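Local coordinates for protein tyrosinase (Aspergillus oryzae, PDB 3W6W) that probably oxidises monophenols and diphenols to quinones at a pair of copper ions, here as the copper-loaded proenzyme with its C-terminal domain still in place, at residues A[332-337]-A[511-516]; A[485-490]-A[516-521]. All coordinates share one frame; numbering follows the deposited sequence.

Interaction 1: A[332-337]-A[511-516]. With CU (copper (II) ion), chain D.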
loop_
_atom_site.group_PDB
_atom_site.type_symbol
_atom_site.label_atom_id
_atom_site.label_comp_id
_atom_site.label_asym_id
_atom_site.label_seq_id
_atom_site.Cartn_x
_atom_site.Cartn_y
_atom_site.Cartn_z
ATOM N N HIS A 332 -0.708 -18.791 14.069
ATOM C CA HIS A 332 -1.031 -17.433 14.509
ATOM C C HIS A 332 0.164 -16.491 14.326
ATOM O O HIS A 332 -0.014 -15.341 13.931
ATOM C CB HIS A 332 -1.530 -17.502 15.973
ATOM C CG HIS A 332 -1.133 -16.350 16.847
ATOM N ND1 HIS A 332 0.081 -16.293 17.498
ATOM C CD2 HIS A 332 -1.822 -15.253 17.253
ATOM C CE1 HIS A 332 0.147 -15.190 18.227
ATOM N NE2 HIS A 332 -1.000 -14.543 18.105
ATOM N N ASN A 333 1.373 -16.999 14.581
ATOM C CA ASN A 333 2.588 -16.186 14.480
ATOM C C ASN A 333 2.836 -15.775 13.035
ATOM O O ASN A 333 3.165 -14.614 12.752
ATOM C CB ASN A 333 3.813 -16.942 15.005
ATOM C CG ASN A 333 3.802 -17.122 16.511
ATOM O OD1 ASN A 333 2.998 -16.514 17.219
ATOM N ND2 ASN A 333 4.704 -17.940 17.003
ATOM N N ASN A 334 2.707 -16.741 12.126
ATOM C CA ASN A 334 2.881 -16.440 10.713
ATOM C C ASN A 334 1.879 -15.410 10.229
ATOM O O ASN A 334 2.241 -14.516 9.473
ATOM C CB ASN A 334 2.827 -17.711 9.876
ATOM C CG ASN A 334 4.118 -18.496 9.935
ATOM O OD1 ASN A 334 4.926 -18.320 10.836
ATOM N ND2 ASN A 334 4.322 -19.355 8.966
ATOM N N VAL A 335 0.625 -15.524 10.663
ATOM C CA VAL A 335 -0.385 -14.556 10.258
ATOM C C VAL A 335 -0.045 -13.141 10.755
ATOM O O VAL A 335 -0.202 -12.167 10.017
ATOM C CB VAL A 335 -1.789 -14.994 10.712
ATOM C CG1 VAL A 335 -2.815 -13.889 10.422
ATOM C CG2 VAL A 335 -2.153 -16.334 10.049
ATOM N N HIS A 336 0.414 -13.019 12.007
ATOM C CA HIS A 336 0.889 -11.722 12.505
ATOM C C HIS A 336 1.905 -11.110 11.539
ATOM O O HIS A 336 1.796 -9.942 11.145
ATOM C CB HIS A 336 1.532 -11.861 13.897
ATOM C CG HIS A 336 0.571 -11.690 15.038
ATOM N ND1 HIS A 336 0.120 -10.453 15.455
ATOM C CD2 HIS A 336 0.004 -12.597 15.867
ATOM C CE1 HIS A 336 -0.681 -10.615 16.497
ATOM N NE2 HIS A 336 -0.761 -11.904 16.774
ATOM N N ASN A 337 2.899 -11.901 11.161
ATOM C CA ASN A 337 3.952 -11.438 10.262
ATOM C C ASN A 337 3.381 -11.019 8.899
ATOM O O ASN A 337 3.689 -9.940 8.369
ATOM C CB ASN A 337 4.939 -12.578 10.062
ATOM C CG ASN A 337 6.124 -12.194 9.200
ATOM O OD1 ASN A 337 6.588 -11.050 9.221
ATOM N ND2 ASN A 337 6.629 -13.156 8.441
ATOM N N VAL A 511 10.341 -22.705 -0.055
ATOM C CA VAL A 511 9.369 -23.723 0.337
ATOM C C VAL A 511 8.372 -23.178 1.368
ATOM O O VAL A 511 7.166 -23.391 1.251
ATOM C CB VAL A 511 10.082 -24.964 0.910
ATOM C CG1 VAL A 511 9.071 -25.983 1.447
ATOM C CG2 VAL A 511 10.987 -25.588 -0.145
ATOM N N GLY A 512 8.869 -22.487 2.387
ATOM C CA GLY A 512 7.987 -21.954 3.415
ATOM C C GLY A 512 8.735 -21.240 4.519
ATOM O O GLY A 512 9.973 -21.269 4.573
ATOM N N SER A 513 7.979 -20.618 5.419
ATOM C CA SER A 513 8.558 -19.815 6.495
ATOM C C SER A 513 7.927 -20.093 7.854
ATOM O O SER A 513 6.772 -20.525 7.955
ATOM C CB SER A 513 8.393 -18.322 6.178
ATOM O OG SER A 513 7.037 -17.908 6.325
ATOM N N VAL A 514 8.714 -19.816 8.891
ATOM C CA VAL A 514 8.288 -19.861 10.280
ATOM C C VAL A 514 8.686 -18.522 10.881
ATOM O O VAL A 514 9.849 -18.130 10.816
ATOM C CB VAL A 514 9.024 -21.002 11.020
ATOM C CG1 VAL A 514 8.880 -20.862 12.525
ATOM C CG2 VAL A 514 8.520 -22.358 10.532
ATOM N N PHE A 515 7.723 -17.802 11.449
ATOM C CA PHE A 515 8.014 -16.511 12.045
ATOM C C PHE A 515 8.144 -16.569 13.554
ATOM O O PHE A 515 7.280 -17.089 14.252
ATOM C CB PHE A 515 6.934 -15.473 11.693
ATOM C CG PHE A 515 7.257 -14.088 12.169
ATOM C CD1 PHE A 515 8.343 -13.400 11.653
ATOM C CD2 PHE A 515 6.457 -13.462 13.115
ATOM C CE1 PHE A 515 8.653 -12.116 12.086
ATOM C CE2 PHE A 515 6.740 -12.169 13.540
ATOM C CZ PHE A 515 7.844 -11.488 13.030
ATOM N N ASN A 516 9.240 -16.017 14.057
ATOM C CA ASN A 516 9.395 -15.864 15.489
ATOM C C ASN A 516 8.741 -14.569 15.950
ATOM O O ASN A 516 9.336 -13.491 15.865
ATOM C CB ASN A 516 10.868 -15.869 15.875
ATOM C CG ASN A 516 11.060 -15.673 17.348
ATOM O OD1 ASN A 516 10.275 -16.175 18.146
ATOM N ND2 ASN A 516 12.077 -14.912 17.723
HETATM CU CU CU D . -1.436 -12.708 18.589
HETATM O O HOH W 1 6.309 -19.505 14.986
HETATM O O HOH W 2 5.672 -16.065 8.259
HETATM O O HOH W 3 -0.775 -11.429 19.839
HETATM O O HOH W 4 -0.572 -13.287 20.566
#

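Interaction 2: A[485-490]-A[516-521]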
loop_
_atom_site.group_PDB
_atom_site.type_symbol
_atom_site.label_atom_id
_atom_site.label_comp_id
_atom_site.label_asym_id
_atom_site.label_seq_id
_atom_site.Cartn_x
_atom_site.Cartn_y
_atom_site.Cartn_z
ATOM N N GLY A 485 15.687 -11.720 21.930
ATOM C CA GLY A 485 14.308 -11.275 22.012
ATOM C C GLY A 485 13.788 -10.671 20.720
ATOM O O GLY A 485 12.582 -10.503 20.550
ATOM N N LYS A 486 14.695 -10.336 19.809
ATOM C CA LYS A 486 14.321 -9.724 18.538
ATOM C C LYS A 486 13.622 -10.731 17.635
ATOM O O LYS A 486 13.899 -11.928 17.698
ATOM C CB LYS A 486 15.557 -9.181 17.821
ATOM C CG LYS A 486 16.310 -8.103 18.580
ATOM C CD LYS A 486 17.612 -7.769 17.862
ATOM C CE LYS A 486 18.428 -6.728 18.606
ATOM N NZ LYS A 486 17.718 -5.432 18.775
ATOM N N PRO A 487 12.718 -10.248 16.779
ATOM C CA PRO A 487 12.032 -11.155 15.860
ATOM C C PRO A 487 12.955 -11.598 14.743
ATOM O O PRO A 487 13.961 -10.943 14.445
ATOM C CB PRO A 487 10.914 -10.279 15.280
ATOM C CG PRO A 487 11.459 -8.893 15.383
ATOM C CD PRO A 487 12.214 -8.870 16.678
ATOM N N PHE A 488 12.614 -12.727 14.138
ATOM C CA PHE A 488 13.315 -13.199 12.952
ATOM C C PHE A 488 12.403 -14.152 12.194
ATOM O O PHE A 488 11.402 -14.620 12.726
ATOM C CB PHE A 488 14.681 -13.846 13.281
ATOM C CG PHE A 488 14.617 -14.976 14.277
ATOM C CD1 PHE A 488 14.275 -16.263 13.883
ATOM C CD2 PHE A 488 14.940 -14.757 15.608
ATOM C CE1 PHE A 488 14.218 -17.300 14.797
ATOM C CE2 PHE A 488 14.902 -15.796 16.526
ATOM C CZ PHE A 488 14.551 -17.068 16.123
ATOM N N GLN A 489 12.771 -14.450 10.956
ATOM C CA GLN A 489 11.987 -15.351 10.133
ATOM C C GLN A 489 12.892 -16.452 9.606
ATOM O O GLN A 489 13.994 -16.184 9.116
ATOM C CB GLN A 489 11.334 -14.578 8.987
ATOM C CG GLN A 489 10.527 -15.435 8.047
ATOM C CD GLN A 489 9.760 -14.601 7.061
ATOM O OE1 GLN A 489 9.305 -13.506 7.387
ATOM N NE2 GLN A 489 9.604 -15.105 5.850
ATOM N N ILE A 490 12.436 -17.692 9.746
ATOM C CA ILE A 490 13.194 -18.842 9.277
ATOM C C ILE A 490 12.612 -19.235 7.931
ATOM O O ILE A 490 11.441 -19.599 7.840
ATOM C CB ILE A 490 13.072 -20.024 10.246
ATOM C CG1 ILE A 490 13.593 -19.653 11.643
ATOM C CG2 ILE A 490 13.853 -21.236 9.708
ATOM C CD1 ILE A 490 13.144 -20.622 12.715
ATOM N N ASN A 516 9.240 -16.017 14.057
ATOM C CA ASN A 516 9.395 -15.864 15.489
ATOM C C ASN A 516 8.741 -14.569 15.950
ATOM O O ASN A 516 9.336 -13.491 15.865
ATOM C CB ASN A 516 10.868 -15.869 15.875
ATOM C CG ASN A 516 11.060 -15.673 17.348
ATOM O OD1 ASN A 516 10.275 -16.175 18.146
ATOM N ND2 ASN A 516 12.077 -14.912 17.723
ATOM N N PHE A 517 7.505 -14.690 16.420
ATOM C CA PHE A 517 6.734 -13.571 16.972
ATOM C C PHE A 517 7.266 -13.386 18.381
ATOM O O PHE A 517 6.832 -14.020 19.337
ATOM C CB PHE A 517 5.241 -13.949 16.926
ATOM C CG PHE A 517 4.276 -12.843 17.328
ATOM C CD1 PHE A 517 4.238 -11.629 16.654
ATOM C CD2 PHE A 517 3.377 -13.048 18.370
ATOM C CE1 PHE A 517 3.323 -10.642 17.007
ATOM C CE2 PHE A 517 2.458 -12.063 18.728
ATOM C CZ PHE A 517 2.440 -10.855 18.036
ATOM N N SER A 518 8.287 -12.552 18.483
ATOM C CA SER A 518 9.178 -12.614 19.626
ATOM C C SER A 518 8.765 -11.610 20.661
ATOM O O SER A 518 8.193 -10.581 20.340
ATOM C CB SER A 518 10.600 -12.319 19.179
ATOM O OG SER A 518 10.662 -11.006 18.648
ATOM N N GLY A 519 9.068 -11.915 21.913
ATOM C CA GLY A 519 8.749 -11.025 23.007
ATOM C C GLY A 519 9.661 -11.361 24.159
ATOM O O GLY A 519 10.685 -12.022 23.980
ATOM N N SER A 520 9.281 -10.919 25.349
ATOM C CA SER A 520 10.072 -11.188 26.536
ATOM C C SER A 520 9.944 -12.653 26.941
ATOM O O SER A 520 9.219 -13.428 26.309
ATOM C CB SER A 520 9.600 -10.308 27.685
ATOM O OG SER A 520 8.549 -10.954 28.375
ATOM N N LEU A 521 10.646 -13.019 28.012
ATOM C CA LEU A 521 10.605 -14.376 28.549
ATOM C C LEU A 521 9.342 -14.627 29.373
ATOM O O LEU A 521 9.024 -15.772 29.692
ATOM C CB LEU A 521 11.854 -14.654 29.399
ATOM C CG LEU A 521 13.179 -14.771 28.641
ATOM C CD1 LEU A 521 14.346 -14.924 29.608
ATOM C CD2 LEU A 521 13.136 -15.934 27.662
#

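Interaction 1: A[332-337]-A[511-516]
One helix of the dicopper four-helix bundle of tyrosinase meets the edge strand of the C-terminal domain here, with N334 and N337 of 332-337 set against S513 and F515 of 511-516. The same helical segment also serves the metal: H332 NE2 and H336 NE2 bind one copper at 1.9 and 2.1 Å, and H376 and two waters complete its shell.

On the strand side, the amide of N334 bridges two backbone groups. Its OD1 accepts from F515 N at 2.9 Å, while its ND2 donates to S513 O, approaching from above that carbonyl's plane. In the conformer described, the two bonds use both ends of the amide. N337 lies over one face of the F515 ring: CB of N337 lies 3.6 Å from the ring centroid, a CH-pi contact, and the N337 amide stacks almost flat on the ring, the planes only 7° apart. With chi1 at -177°, CG of N337 is turned away from the backbone N, and the amide lies along that face. Its ND2 donates to Q489, and one water joins it to S513 OG, which also bonds E267. A second water ties N333 ND2 to F515 O.

Nearer the copper, N333 OD1 receives a weak bond from H332 ND1, whose other partner is E329 O. Segment 332-337, on helix 328-340, crosses 511-516 at 88°; helix 371-389 packs against H332, V335 and H336, and strand 488-494 pairs with the edge strand.

Interaction 2: A[485-490]-A[516-521]
The two backbones run roughly antiparallel, 157° apart end to end, as strand 488-494 and the chain leaving strand 510-516 separate at the margin of the C-terminal domain's sheet. N516 N donates to F488 O at 2.9 Å, and beyond this bond side chains take over the joining.

N516 lies over the F488 ring. Its CB stands above the ring centre, 3.8 Å from the centroid, a CH-pi contact. The amide beyond is canted 44° to the ring, with ND2 3.2 Å from F488 CE2; this nitrogen bonds to R480 O. F488 carries its CG between backbone N and carbonyl carbon (chi1 55°), which brings the ring face against N516 CB. Y478 of strand 470-479 touches both side chains. The backbone N of F488 is buried here without a hydrogen-bond partner.

P487 adds a weaker touch, its CA 3.6 Å from N516 O in a CA-H...O contact. F517, which follows N516, is the centre of an inverse gamma turn; its CB points away from 485-490, and its ring meets those of the copper ligands H332 and H336. S518 points back across: its OG lies alongside P487, 3.3 Å from P487 CD, and donates to G485 O, an OG-to-O distance of 2.7 Å.

How the interactions relate
Interactions 1 and 2 share N516, where strand 510-516 passes from the helix contact into the loop that follows, and their centres lie about 11 Å apart. Within the sheet they are joined by I490 N and V514 O, 2.8 Å apart, a probable hydrogen bond. The bond from N337 of interaction 1 to Q489 of interaction 2 is a second tie, with ND2 of N337 2.9 Å from OE1 of Q489. F517 connects both to the active site: its ring stacks on copper ligand H336, and its CB packs 3.4 Å from N333 OD1. Through this phenylalanine the C-terminal domain reaches the copper site, consistent with a shielding role in the proenzyme.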